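Local atomic coordinates of ORF48 (Lactococcus phage TP901-1, PDB entry 3UH8), a protein that probably serves as a structural baseplate component, its immunoglobulin-like N-terminal domain helping to build the organelle by which the phage adheres to its host. Residues 67-72 and 79-84; 49-54 and 106-111; 34-39 and 98-103. One frame throughout, in Å; residues are numbered along the deposited sequence.

Running from the N terminus, residues 34-39 come first and meet 98-103 in interaction 3, closing a loop of 58 intervening residues. Residues 49-54 start inside that loop but find their partner, 106-111, beyond its end, closing a loop of 51, so interactions 2 and 3 cross along the chain. Interaction 1, the hairpin of 67-72 and 79-84, closes a short loop of six and is nested within both. Backbone bonds join the three: strand 65-73 pairs with 49-54, 78-82 with 30-38, and 92-103 with both 49-54 and 108-110. Interaction 3, with Leu79 of interaction 1 touching Ile36 and Phe98, lies in the buried interior, whereas interaction 2, partly exposed, joins strands 49-54 and 108-110 across 92-103.

Interaction 1. Residues 67-72 and 79-84; sequences ESVVSF and LKYVAS
At the edge of the Tyr81 ring, near its plane, sits OE1 of Glu67, while Ala83 N lies above one face, offset toward the rim; the ring also stacks with Phe52 of strand 49-54. Tyr81 OH donates to Glu67 OE1 at 2.6 Å, on the syn side but 28° out of the carboxylate plane. The other carboxylate oxygen, OE2, accepts a bond from Ser84 OG at 2.7 Å, again syn. Glu67 reaches both hydroxyls because its chain runs extended beyond CG, with CG set anti to its carbonyl carbon (chi1 -63°). Behind this polar end, Val69 CG2 packs 4.1 Å from Tyr81 CB.

Near the hairpin turn the backbones join directly, Lys80 N to Ser71 O at 2.9 Å, and beside that bond Phe72 CB meets Leu79 CB at 4.0 Å in a non-hydrogen-bonded antiparallel pair. Farther from the turn, the strands part around Val69 and Val70, and two waters fill in: one accepts from both Val70 N and Val82 N, the other accepts from Ser71 N and donates to Lys80 O at 2.7 Å. Tyr81 OH additionally accepts from Ser84 N at 3.2 Å, and Ser84 OG accepts from Ala87 N as N-cap of helix 85-89. The two donated hydroxyl bonds probably favour an ionised Glu67 and fix its carboxylate's rotation, so that the helix start is coupled to strand 65-73.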
ATOM      1  N   GLU A  67      -7.653   2.712   4.484  1.00 26.60           N
ATOM      2  CA  GLU A  67      -7.764   1.468   5.243  1.00 25.61           C
ATOM      3  C   GLU A  67      -6.473   1.207   5.997  1.00 28.83           C
ATOM      4  O   GLU A  67      -5.391   1.305   5.414  1.00 27.88           O
ATOM      5  CB  GLU A  67      -8.053   0.289   4.308  1.00 26.67           C
ATOM      6  CG  GLU A  67      -9.374   0.368   3.560  1.00 35.01           C
ATOM      7  CD  GLU A  67      -9.475  -0.538   2.350  1.00 43.29           C
ATOM      8  OE1 GLU A  67      -8.663  -1.483   2.238  1.00 28.07           O
ATOM      9  OE2 GLU A  67     -10.376  -0.307   1.512  1.00 34.42           O
ATOM     10  N   SER A  68      -6.586   0.861   7.288  1.00 25.33           N
ATOM     11  CA  SER A  68      -5.427   0.543   8.119  1.00 25.13           C
ATOM     12  C   SER A  68      -4.861  -0.818   7.722  1.00 29.03           C
ATOM     13  O   SER A  68      -5.624  -1.776   7.553  1.00 28.74           O
ATOM     14  CB  SER A  68      -5.799   0.564   9.599  1.00 28.35           C
ATOM     15  OG  SER A  68      -6.610  -0.538   9.966  1.00 36.72           O
ATOM     16  N   VAL A  69      -3.533  -0.887   7.536  1.00 25.23           N
ATOM     17  CA  VAL A  69      -2.812  -2.111   7.173  1.00 25.02           C
ATOM     18  C   VAL A  69      -2.662  -2.952   8.450  1.00 28.23           C
ATOM     19  O   VAL A  69      -2.222  -2.433   9.480  1.00 27.13           O
ATOM     20  CB  VAL A  69      -1.457  -1.790   6.476  1.00 29.03           C
ATOM     21  CG1 VAL A  69      -0.610  -3.045   6.267  1.00 28.77           C
ATOM     22  CG2 VAL A  69      -1.678  -1.071   5.147  1.00 28.94           C
ATOM     23  N   VAL A  70      -3.067  -4.231   8.388  1.00 24.95           N
ATOM     24  CA  VAL A  70      -3.046  -5.137   9.539  1.00 24.73           C
ATOM     25  C   VAL A  70      -1.635  -5.601   9.921  1.00 28.28           C
ATOM     26  O   VAL A  70      -1.213  -5.336  11.043  1.00 27.88           O
ATOM     27  CB  VAL A  70      -4.078  -6.300   9.428  1.00 29.06           C
ATOM     28  CG1 VAL A  70      -4.128  -7.133  10.711  1.00 28.87           C
ATOM     29  CG2 VAL A  70      -5.470  -5.774   9.088  1.00 28.90           C
ATOM     30  N   SER A  71      -0.908  -6.267   9.006  1.00 24.85           N
ATOM     31  CA  SER A  71       0.431  -6.803   9.282  1.00 24.48           C
ATOM     32  C   SER A  71       1.568  -5.968   8.701  1.00 28.14           C
ATOM     33  O   SER A  71       1.520  -5.583   7.531  1.00 27.64           O
ATOM     34  CB  SER A  71       0.538  -8.248   8.811  1.00 27.91           C
ATOM     35  OG  SER A  71      -0.521  -9.030   9.336  1.00 37.50           O
ATOM     36  N   PHE A  72       2.599  -5.705   9.529  1.00 24.60           N
ATOM     37  CA  PHE A  72       3.780  -4.924   9.154  1.00 24.34           C
ATOM     38  C   PHE A  72       4.974  -5.158  10.068  1.00 29.00           C
ATOM     39  O   PHE A  72       4.813  -5.382  11.267  1.00 29.01           O
ATOM     40  CB  PHE A  72       3.466  -3.410   9.062  1.00 25.87           C
ATOM     41  CG  PHE A  72       2.929  -2.761  10.318  1.00 27.03           C
ATOM     42  CD1 PHE A  72       3.774  -2.072  11.179  1.00 29.76           C
ATOM     43  CD2 PHE A  72       1.574  -2.818  10.626  1.00 28.82           C
ATOM     44  CE1 PHE A  72       3.276  -1.465  12.337  1.00 30.39           C
ATOM     45  CE2 PHE A  72       1.080  -2.218  11.788  1.00 31.69           C
ATOM     46  CZ  PHE A  72       1.931  -1.539  12.631  1.00 29.58           C
ATOM     47  N   LEU A  79       5.484  -4.375   4.852  1.00 22.70           N
ATOM     48  CA  LEU A  79       4.059  -4.408   5.167  1.00 21.99           C
ATOM     49  C   LEU A  79       3.311  -5.396   4.277  1.00 25.14           C
ATOM     50  O   LEU A  79       3.735  -5.665   3.149  1.00 24.92           O
ATOM     51  CB  LEU A  79       3.414  -3.000   5.131  1.00 21.84           C
ATOM     52  CG  LEU A  79       3.376  -2.229   3.799  1.00 26.45           C
ATOM     53  CD1 LEU A  79       2.154  -2.606   2.975  1.00 28.40           C
ATOM     54  CD2 LEU A  79       3.339  -0.743   4.051  1.00 26.54           C
ATOM     55  N   LYS A  80       2.182  -5.903   4.777  1.00 20.46           N
ATOM     56  CA  LYS A  80       1.316  -6.815   4.049  1.00 19.80           C
ATOM     57  C   LYS A  80      -0.104  -6.259   4.098  1.00 22.14           C
ATOM     58  O   LYS A  80      -0.705  -6.202   5.172  1.00 21.76           O
ATOM     59  CB  LYS A  80       1.398  -8.237   4.639  1.00 22.30           C
ATOM     60  CG  LYS A  80       0.569  -9.273   3.889  1.00 34.52           C
ATOM     61  CD  LYS A  80       0.652 -10.632   4.554  1.00 41.22           C
ATOM     62  CE  LYS A  80      -0.252 -11.634   3.886  1.00 50.70           C
ATOM     63  NZ  LYS A  80      -0.067 -12.996   4.446  1.00 60.08           N
ATOM     64  N   TYR A  81      -0.617  -5.804   2.944  1.00 17.02           N
ATOM     65  CA  TYR A  81      -1.975  -5.272   2.846  1.00 16.02           C
ATOM     66  C   TYR A  81      -2.871  -6.264   2.102  1.00 18.39           C
ATOM     67  O   TYR A  81      -2.566  -6.617   0.968  1.00 17.13           O
ATOM     68  CB  TYR A  81      -2.004  -3.872   2.175  1.00 16.87           C
ATOM     69  CG  TYR A  81      -3.386  -3.472   1.696  1.00 18.24           C
ATOM     70  CD1 TYR A  81      -4.378  -3.094   2.594  1.00 19.99           C
ATOM     71  CD2 TYR A  81      -3.720  -3.542   0.344  1.00 18.94           C
ATOM     72  CE1 TYR A  81      -5.666  -2.782   2.162  1.00 20.41           C
ATOM     73  CE2 TYR A  81      -5.004  -3.227  -0.100  1.00 19.69           C
ATOM     74  CZ  TYR A  81      -5.977  -2.859   0.814  1.00 26.57           C
ATOM     75  OH  TYR A  81      -7.239  -2.549   0.375  1.00 26.07           O
ATOM     76  N   VAL A  82      -3.982  -6.677   2.729  1.00 15.47           N
ATOM     77  CA  VAL A  82      -4.951  -7.593   2.116  1.00 15.56           C
ATOM     78  C   VAL A  82      -5.947  -6.750   1.319  1.00 19.67           C
ATOM     79  O   VAL A  82      -6.617  -5.890   1.898  1.00 18.87           O
ATOM     80  CB  VAL A  82      -5.639  -8.522   3.158  1.00 19.69           C
ATOM     81  CG1 VAL A  82      -6.699  -9.413   2.504  1.00 19.56           C
ATOM     82  CG2 VAL A  82      -4.610  -9.376   3.897  1.00 19.51           C
ATOM     83  N   ALA A  83      -6.010  -6.968  -0.012  1.00 16.80           N
ATOM     84  CA  ALA A  83      -6.900  -6.234  -0.913  1.00 16.87           C
ATOM     85  C   ALA A  83      -8.358  -6.372  -0.491  1.00 21.12           C
ATOM     86  O   ALA A  83      -8.894  -7.481  -0.437  1.00 20.11           O
ATOM     87  CB  ALA A  83      -6.712  -6.693  -2.354  1.00 17.52           C
ATOM     88  N   SER A  84      -8.966  -5.233  -0.126  1.00 18.85           N
ATOM     89  CA  SER A  84     -10.365  -5.138   0.292  1.00 19.09           C
ATOM     90  C   SER A  84     -11.254  -5.201  -0.947  1.00 24.32           C
ATOM     91  O   SER A  84     -10.745  -5.130  -2.069  1.00 24.60           O
ATOM     92  CB  SER A  84     -10.601  -3.819   1.023  1.00 22.51           C
ATOM     93  OG  SER A  84     -10.365  -2.705   0.174  1.00 29.31           O
TER
HETATM   94  O   HOH W   1      -4.400  -5.136   5.538  1.00 21.43           O
HETATM   95  O   HOH W   2      -2.530  -7.529   6.608  1.00 24.64           O

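Interaction 2. Residues 49-54 and 106-111; sequences QPFFCL and GRWIEQ
Gln49, whose CB rests against the indole of Trp108, has its amide nitrogen held by two carbonyls of its own sheet: NE2 donates to Val69 O on strand 65-73 and, weakly, to Pro50 O at 3.2 Å. The side chain leaves the backbone with CG anti to N (chi1 170°), then bends at chi2 (68°), which carries the amide away from Trp108 and leaves the aliphatic part to touch it. Gln49 CB lies 3.5 Å from Trp108 CZ3, an oblique approach to the six-membered ring, and Gln49 CG is 3.9 Å from Trp108 CH2.

Phe51 meets the indole mainly over its five-membered ring and the shared bond. Here the edge of the phenyl is directed at the indole face, with planes 66° apart and centroids separated by 5.1 Å, which defines a T-shaped pair. The leading atom, Phe51 CZ, stands 3.8 Å above the indole plane and 3.9 Å from Trp108 CD2; Phe51 CE2 comes equally near Trp108 CD2. The contact is therefore wholly apolar and van der Waals in kind, with Trp108 meeting the base of Gln49 and the outer ring edge of Phe51, two alternate residues of one strand.

Strands 49-54 and 108-110 both pair antiparallel with strand 92-103, so these side chains reach over the strand between them. On that strand Arg101 makes a cation-pi contact with Phe51, and Gln103 touches Trp108; strand 65-73 borders 49-54 in turn.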
ATOM      1  N   GLN A  49       1.893   3.743  12.101  1.00 31.62           N
ATOM      2  CA  GLN A  49       0.908   2.815  11.560  1.00 30.55           C
ATOM      3  C   GLN A  49       0.715   3.051  10.055  1.00 32.80           C
ATOM      4  O   GLN A  49       0.376   4.170   9.658  1.00 32.18           O
ATOM      5  CB  GLN A  49      -0.416   2.967  12.335  1.00 31.77           C
ATOM      6  CG  GLN A  49      -1.637   2.251  11.751  1.00 42.37           C
ATOM      7  CD  GLN A  49      -1.551   0.753  11.822  1.00 56.82           C
ATOM      8  OE1 GLN A  49      -1.056   0.177  12.796  1.00 50.71           O
ATOM      9  NE2 GLN A  49      -2.047   0.092  10.788  1.00 47.45           N
ATOM     10  N   PRO A  50       0.930   2.023   9.199  1.00 28.39           N
ATOM     11  CA  PRO A  50       0.727   2.227   7.756  1.00 27.64           C
ATOM     12  C   PRO A  50      -0.744   2.199   7.353  1.00 30.66           C
ATOM     13  O   PRO A  50      -1.537   1.445   7.918  1.00 29.93           O
ATOM     14  CB  PRO A  50       1.518   1.088   7.107  1.00 29.40           C
ATOM     15  CG  PRO A  50       1.703   0.067   8.166  1.00 34.10           C
ATOM     16  CD  PRO A  50       1.338   0.636   9.502  1.00 29.76           C
ATOM     17  N   PHE A  51      -1.101   3.037   6.375  1.00 26.92           N
ATOM     18  CA  PHE A  51      -2.461   3.146   5.859  1.00 26.46           C
ATOM     19  C   PHE A  51      -2.490   3.011   4.349  1.00 30.05           C
ATOM     20  O   PHE A  51      -1.678   3.628   3.657  1.00 29.65           O
ATOM     21  CB  PHE A  51      -3.097   4.479   6.285  1.00 28.11           C
ATOM     22  CG  PHE A  51      -3.635   4.491   7.694  1.00 29.54           C
ATOM     23  CD1 PHE A  51      -4.966   4.184   7.948  1.00 32.36           C
ATOM     24  CD2 PHE A  51      -2.815   4.808   8.767  1.00 31.72           C
ATOM     25  CE1 PHE A  51      -5.464   4.194   9.255  1.00 33.37           C
ATOM     26  CE2 PHE A  51      -3.318   4.831  10.071  1.00 34.42           C
ATOM     27  CZ  PHE A  51      -4.636   4.512  10.307  1.00 32.37           C
ATOM     28  N   PHE A  52      -3.424   2.200   3.839  1.00 26.50           N
ATOM     29  CA  PHE A  52      -3.610   2.014   2.406  1.00 26.16           C
ATOM     30  C   PHE A  52      -4.564   3.102   1.927  1.00 30.95           C
ATOM     31  O   PHE A  52      -5.734   3.112   2.318  1.00 30.21           O
ATOM     32  CB  PHE A  52      -4.148   0.604   2.089  1.00 27.65           C
ATOM     33  CG  PHE A  52      -4.548   0.395   0.646  1.00 28.95           C
ATOM     34  CD1 PHE A  52      -3.591   0.126  -0.327  1.00 31.58           C
ATOM     35  CD2 PHE A  52      -5.879   0.475   0.256  1.00 30.77           C
ATOM     36  CE1 PHE A  52      -3.961  -0.062  -1.661  1.00 32.45           C
ATOM     37  CE2 PHE A  52      -6.248   0.276  -1.077  1.00 33.48           C
ATOM     38  CZ  PHE A  52      -5.288   0.011  -2.028  1.00 31.59           C
ATOM     39  N   CYS A  53      -4.053   4.034   1.112  1.00 28.63           N
ATOM     40  CA  CYS A  53      -4.853   5.131   0.582  1.00 29.24           C
ATOM     41  C   CYS A  53      -5.093   4.935  -0.911  1.00 34.34           C
ATOM     42  O   CYS A  53      -4.197   5.180  -1.720  1.00 33.75           O
ATOM     43  CB  CYS A  53      -4.207   6.481   0.888  1.00 29.66           C
ATOM     44  SG  CYS A  53      -3.918   6.789   2.650  1.00 33.64           S
ATOM     45  N   LEU A  54      -6.288   4.432  -1.262  1.00 32.12           N
ATOM     46  CA  LEU A  54      -6.683   4.221  -2.652  1.00 32.54           C
ATOM     47  C   LEU A  54      -7.182   5.544  -3.195  1.00 38.30           C
ATOM     48  O   LEU A  54      -8.011   6.208  -2.555  1.00 38.42           O
ATOM     49  CB  LEU A  54      -7.755   3.118  -2.798  1.00 32.46           C
ATOM     50  CG  LEU A  54      -8.396   2.935  -4.195  1.00 36.77           C
ATOM     51  CD1 LEU A  54      -7.424   2.315  -5.202  1.00 36.75           C
ATOM     52  CD2 LEU A  54      -9.656   2.120  -4.109  1.00 38.50           C
ATOM     53  N   GLY A 106      -6.457  12.267  19.706  1.00 52.17           N
ATOM     54  CA  GLY A 106      -7.514  11.302  19.417  1.00 51.80           C
ATOM     55  C   GLY A 106      -7.751  11.054  17.940  1.00 54.99           C
ATOM     56  O   GLY A 106      -8.776  10.493  17.551  1.00 54.56           O
ATOM     57  N   ARG A 107      -6.793  11.490  17.099  1.00 50.90           N
ATOM     58  CA  ARG A 107      -6.848  11.353  15.647  1.00 50.53           C
ATOM     59  C   ARG A 107      -5.464  11.039  15.066  1.00 53.34           C
ATOM     60  O   ARG A 107      -4.449  11.511  15.584  1.00 52.82           O
ATOM     61  CB  ARG A 107      -7.396  12.644  15.026  1.00 51.05           C
ATOM     62  N   TRP A 108      -5.443  10.275  13.963  1.00 48.99           N
ATOM     63  CA  TRP A 108      -4.221   9.878  13.264  1.00 48.32           C
ATOM     64  C   TRP A 108      -3.604  11.059  12.528  1.00 51.01           C
ATOM     65  O   TRP A 108      -4.330  11.864  11.939  1.00 50.81           O
ATOM     66  CB  TRP A 108      -4.505   8.716  12.304  1.00 47.24           C
ATOM     67  CG  TRP A 108      -4.825   7.432  13.006  1.00 47.24           C
ATOM     68  CD1 TRP A 108      -6.065   6.929  13.274  1.00 50.99           C
ATOM     69  CD2 TRP A 108      -3.887   6.511  13.576  1.00 48.01           C
ATOM     70  NE1 TRP A 108      -5.957   5.744  13.967  1.00 49.93           N
ATOM     71  CE2 TRP A 108      -4.630   5.461  14.165  1.00 51.36           C
ATOM     72  CE3 TRP A 108      -2.484   6.476  13.661  1.00 48.74           C
ATOM     73  CZ2 TRP A 108      -4.019   4.387  14.821  1.00 50.77           C
ATOM     74  CZ3 TRP A 108      -1.881   5.415  14.319  1.00 50.31           C
ATOM     75  CH2 TRP A 108      -2.644   4.380  14.880  1.00 50.86           C
ATOM     76  N   ILE A 109      -2.268  11.177  12.588  1.00 46.64           N
ATOM     77  CA  ILE A 109      -1.513  12.252  11.943  1.00 46.01           C
ATOM     78  C   ILE A 109      -0.349  11.690  11.140  1.00 48.50           C
ATOM     79  O   ILE A 109       0.522  11.029  11.706  1.00 48.14           O
ATOM     80  CB  ILE A 109      -1.068  13.326  12.960  1.00 49.18           C
ATOM     81  N   GLU A 110      -0.340  11.949   9.819  1.00 43.68           N
ATOM     82  CA  GLU A 110       0.693  11.472   8.903  1.00 42.98           C
ATOM     83  C   GLU A 110       2.050  12.124   9.144  1.00 46.19           C
ATOM     84  O   GLU A 110       2.175  13.348   9.070  1.00 45.80           O
ATOM     85  CB  GLU A 110       0.264  11.640   7.436  1.00 44.25           C
ATOM     86  CG  GLU A 110       1.295  11.106   6.457  1.00 53.94           C
ATOM     87  CD  GLU A 110       1.216  11.693   5.068  1.00 72.41           C
ATOM     88  OE1 GLU A 110       1.755  12.805   4.864  1.00 68.83           O
ATOM     89  OE2 GLU A 110       0.630  11.035   4.179  1.00 64.00           O
ATOM     90  N   GLN A 111       3.066  11.287   9.400  1.00 42.55           N
ATOM     91  CA  GLN A 111       4.446  11.719   9.608  1.00 42.04           C
ATOM     92  C   GLN A 111       5.189  11.762   8.277  1.00 44.94           C
ATOM     93  O   GLN A 111       6.050  12.622   8.087  1.00 44.72           O
ATOM     94  CB  GLN A 111       5.147  10.807  10.628  1.00 43.42           C
ATOM     95  CG  GLN A 111       5.370  11.435  12.016  1.00 60.96           C
ATOM     96  CD  GLN A 111       4.276  12.365  12.514  1.00 82.78           C
ATOM     97  OE1 GLN A 111       4.508  13.556  12.748  1.00 78.57           O
ATOM     98  NE2 GLN A 111       3.064  11.852  12.694  1.00 76.02           N
TER

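Interaction 3. Residues 34-39 and 98-103; sequences AQIVEN and FSFRKQ
Ile36 points its CB toward Phe100, and from there each successive carbon can be placed against the tip of that ring. CB itself is 4.4 Å from Phe100 CZ. Of the two branches, CG1 comes nearest, 3.6 Å from CZ, by an oblique approach, while CG2 lies 4.0 Å from the same atom. CG1 stands anti to the carbonyl carbon (chi1 -47°), and a further bend at chi2 (-52°) folds CD1 back to the ring edge, in its plane, 3.9 Å from CZ. Three carbons of Ile36 thus converge on a single ring atom from one side, the two side chains arriving from opposite directions. CD1 also packs on Leu79, whose strand lies next to 30-38.

Two residues earlier on each strand the pattern repeats more loosely: Ala34 CB lies 4.4 Å from Phe98 CE2. The alternation is that of beta strands, with Ala34, Ile36, Phe98 and Phe100 directed inward and all four buried. Phe100 is enclosed further by a stack with Phe112 and by the ring of Phe45. On the other side of strand 92-103, the polar residues form their own network: Arg101 NE donates to Ser99 OG at 2.8 Å, nearly straight (172°) and in the guanidinium plane, while NH2 makes a salt bridge to Glu66.

Strands whose nearest CA atoms, those of Ile36 and Phe98, stand 9.2 Å apart, joined through apolar side chains that meet between them and not by backbone bonds, are characteristic of the interior of a beta sandwich, in keeping with the immunoglobulin-type fold of this domain.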
ATOM      1  N   ALA A  34       4.746  -5.141   0.544  1.00 21.42           N
ATOM      2  CA  ALA A  34       5.559  -4.000   0.130  1.00 21.62           C
ATOM      3  C   ALA A  34       6.782  -3.726   0.993  1.00 26.79           C
ATOM      4  O   ALA A  34       6.686  -3.714   2.220  1.00 25.74           O
ATOM      5  CB  ALA A  34       4.699  -2.750   0.008  1.00 22.22           C
ATOM      6  N   GLN A  35       7.934  -3.495   0.335  1.00 25.10           N
ATOM      7  CA  GLN A  35       9.195  -3.124   0.980  1.00 25.57           C
ATOM      8  C   GLN A  35       9.294  -1.591   0.895  1.00 30.69           C
ATOM      9  O   GLN A  35       9.360  -1.045  -0.207  1.00 30.19           O
ATOM     10  CB  GLN A  35      10.394  -3.817   0.288  1.00 26.96           C
ATOM     11  CG  GLN A  35      11.755  -3.273   0.723  1.00 41.35           C
ATOM     12  CD  GLN A  35      12.426  -4.135   1.752  1.00 60.36           C
ATOM     13  OE1 GLN A  35      13.014  -5.174   1.431  1.00 56.22           O
ATOM     14  NE2 GLN A  35      12.393  -3.704   3.004  1.00 49.61           N
ATOM     15  N   ILE A  36       9.207  -0.895   2.040  1.00 28.16           N
ATOM     16  CA  ILE A  36       9.302   0.558   2.097  1.00 28.33           C
ATOM     17  C   ILE A  36      10.776   0.958   1.997  1.00 34.09           C
ATOM     18  O   ILE A  36      11.644   0.379   2.653  1.00 33.80           O
ATOM     19  CB  ILE A  36       8.550   1.165   3.306  1.00 31.24           C
ATOM     20  CG1 ILE A  36       7.125   0.563   3.466  1.00 31.39           C
ATOM     21  CG2 ILE A  36       8.491   2.680   3.241  1.00 31.70           C
ATOM     22  CD1 ILE A  36       6.142   0.558   2.186  1.00 36.50           C
ATOM     23  N   VAL A  37      11.031   1.892   1.095  1.00 31.96           N
ATOM     24  CA  VAL A  37      12.366   2.355   0.771  1.00 32.35           C
ATOM     25  C   VAL A  37      12.473   3.881   0.800  1.00 38.07           C
ATOM     26  O   VAL A  37      11.535   4.587   0.431  1.00 37.69           O
ATOM     27  CB  VAL A  37      12.841   1.669  -0.546  1.00 36.12           C
ATOM     28  CG1 VAL A  37      13.412   2.647  -1.564  1.00 35.89           C
ATOM     29  CG2 VAL A  37      13.826   0.542  -0.254  1.00 35.92           C
ATOM     30  N   GLU A  38      13.614   4.374   1.288  1.00 36.20           N
ATOM     31  CA  GLU A  38      13.954   5.792   1.333  1.00 36.86           C
ATOM     32  C   GLU A  38      15.385   5.880   0.815  1.00 42.03           C
ATOM     33  O   GLU A  38      16.306   5.377   1.463  1.00 41.73           O
ATOM     34  CB  GLU A  38      13.806   6.373   2.754  1.00 38.34           C
ATOM     35  CG  GLU A  38      13.821   7.893   2.775  1.00 48.71           C
ATOM     36  CD  GLU A  38      13.148   8.536   3.971  1.00 68.54           C
ATOM     37  OE1 GLU A  38      12.081   9.163   3.783  1.00 62.50           O
ATOM     38  OE2 GLU A  38      13.699   8.436   5.091  1.00 61.23           O
ATOM     39  N   ASN A  39      15.548   6.440  -0.404  1.00 39.58           N
ATOM     40  CA  ASN A  39      16.819   6.571  -1.135  1.00 39.91           C
ATOM     41  C   ASN A  39      17.457   5.211  -1.508  1.00 44.72           C
ATOM     42  O   ASN A  39      18.685   5.079  -1.514  1.00 44.37           O
ATOM     43  CB  ASN A  39      17.813   7.506  -0.416  1.00 41.31           C
ATOM     44  CG  ASN A  39      17.457   8.971  -0.459  1.00 67.40           C
ATOM     45  OD1 ASN A  39      17.020   9.518  -1.481  1.00 60.73           O
ATOM     46  ND2 ASN A  39      17.712   9.661   0.638  1.00 60.96           N
ATOM     47  N   PHE A  98       0.887   4.532   0.294  1.00 24.23           N
ATOM     48  CA  PHE A  98       0.912   4.189   1.713  1.00 23.92           C
ATOM     49  C   PHE A  98       1.295   5.389   2.562  1.00 28.53           C
ATOM     50  O   PHE A  98       2.318   6.020   2.304  1.00 28.05           O
ATOM     51  CB  PHE A  98       1.830   2.990   1.997  1.00 25.50           C
ATOM     52  CG  PHE A  98       1.291   1.679   1.478  1.00 26.64           C
ATOM     53  CD1 PHE A  98       0.289   1.000   2.165  1.00 29.39           C
ATOM     54  CD2 PHE A  98       1.768   1.132   0.299  1.00 28.49           C
ATOM     55  CE1 PHE A  98      -0.228  -0.200   1.670  1.00 30.32           C
ATOM     56  CE2 PHE A  98       1.260  -0.076  -0.190  1.00 31.22           C
ATOM     57  CZ  PHE A  98       0.263  -0.733   0.499  1.00 29.30           C
ATOM     58  N   SER A  99       0.458   5.710   3.557  1.00 26.18           N
ATOM     59  CA  SER A  99       0.647   6.819   4.490  1.00 26.56           C
ATOM     60  C   SER A  99       0.940   6.260   5.884  1.00 31.88           C
ATOM     61  O   SER A  99       0.233   5.364   6.348  1.00 31.67           O
ATOM     62  CB  SER A  99      -0.591   7.709   4.506  1.00 30.03           C
ATOM     63  OG  SER A  99      -0.547   8.673   5.544  1.00 37.88           O
ATOM     64  N   PHE A 100       1.992   6.777   6.538  1.00 29.31           N
ATOM     65  CA  PHE A 100       2.431   6.326   7.862  1.00 29.36           C
ATOM     66  C   PHE A 100       2.053   7.367   8.894  1.00 35.39           C
ATOM     67  O   PHE A 100       2.450   8.529   8.778  1.00 35.11           O
ATOM     68  CB  PHE A 100       3.933   5.997   7.853  1.00 30.89           C
ATOM     69  CG  PHE A 100       4.294   4.940   6.830  1.00 32.20           C
ATOM     70  CD1 PHE A 100       4.523   5.283   5.500  1.00 34.89           C
ATOM     71  CD2 PHE A 100       4.360   3.599   7.185  1.00 34.00           C
ATOM     72  CE1 PHE A 100       4.824   4.305   4.552  1.00 35.63           C
ATOM     73  CE2 PHE A 100       4.672   2.621   6.235  1.00 36.72           C
ATOM     74  CZ  PHE A 100       4.888   2.981   4.923  1.00 34.89           C
ATOM     75  N   ARG A 101       1.203   6.965   9.857  1.00 33.66           N
ATOM     76  CA  ARG A 101       0.617   7.877  10.839  1.00 34.18           C
ATOM     77  C   ARG A 101       0.777   7.481  12.305  1.00 41.21           C
ATOM     78  O   ARG A 101       0.921   6.302  12.630  1.00 40.64           O
ATOM     79  CB  ARG A 101      -0.882   8.102  10.518  1.00 32.92           C
ATOM     80  CG  ARG A 101      -1.180   8.201   9.023  1.00 39.35           C
ATOM     81  CD  ARG A 101      -2.619   8.483   8.665  1.00 43.34           C
ATOM     82  NE  ARG A 101      -2.745   8.620   7.215  1.00 44.48           N
ATOM     83  CZ  ARG A 101      -3.892   8.777   6.561  1.00 53.13           C
ATOM     84  NH1 ARG A 101      -5.040   8.813   7.226  1.00 38.28           N
ATOM     85  NH2 ARG A 101      -3.899   8.892   5.241  1.00 37.85           N
ATOM     86  N   LYS A 102       0.718   8.493  13.195  1.00 40.31           N
ATOM     87  CA  LYS A 102       0.750   8.328  14.650  1.00 41.23           C
ATOM     88  C   LYS A 102      -0.420   9.092  15.293  1.00 47.26           C
ATOM     89  O   LYS A 102      -0.834  10.134  14.774  1.00 46.96           O
ATOM     90  CB  LYS A 102       2.133   8.687  15.237  1.00 44.19           C
ATOM     91  CG  LYS A 102       2.248  10.014  15.975  1.00 61.64           C
ATOM     92  CD  LYS A 102       3.626  10.605  15.785  1.00 73.75           C
ATOM     93  CE  LYS A 102       4.317  10.907  17.083  1.00 87.26           C
ATOM     94  NZ  LYS A 102       5.554  11.696  16.854  1.00 97.92           N
ATOM     95  N   GLN A 103      -0.947   8.574  16.410  1.00 45.49           N
ATOM     96  CA  GLN A 103      -2.085   9.145  17.112  1.00 46.18           C
ATOM     97  C   GLN A 103      -1.751  10.158  18.175  1.00 52.08           C
ATOM     98  O   GLN A 103      -0.910   9.924  19.049  1.00 51.63           O
ATOM     99  CB  GLN A 103      -2.968   8.050  17.669  1.00 47.55           C
ATOM    100  CG  GLN A 103      -4.175   7.823  16.814  1.00 61.46           C
ATOM    101  CD  GLN A 103      -5.232   7.091  17.575  1.00 80.02           C
ATOM    102  OE1 GLN A 103      -4.969   6.076  18.216  1.00 75.75           O
ATOM    103  NE2 GLN A 103      -6.449   7.603  17.549  1.00 71.98           N
TER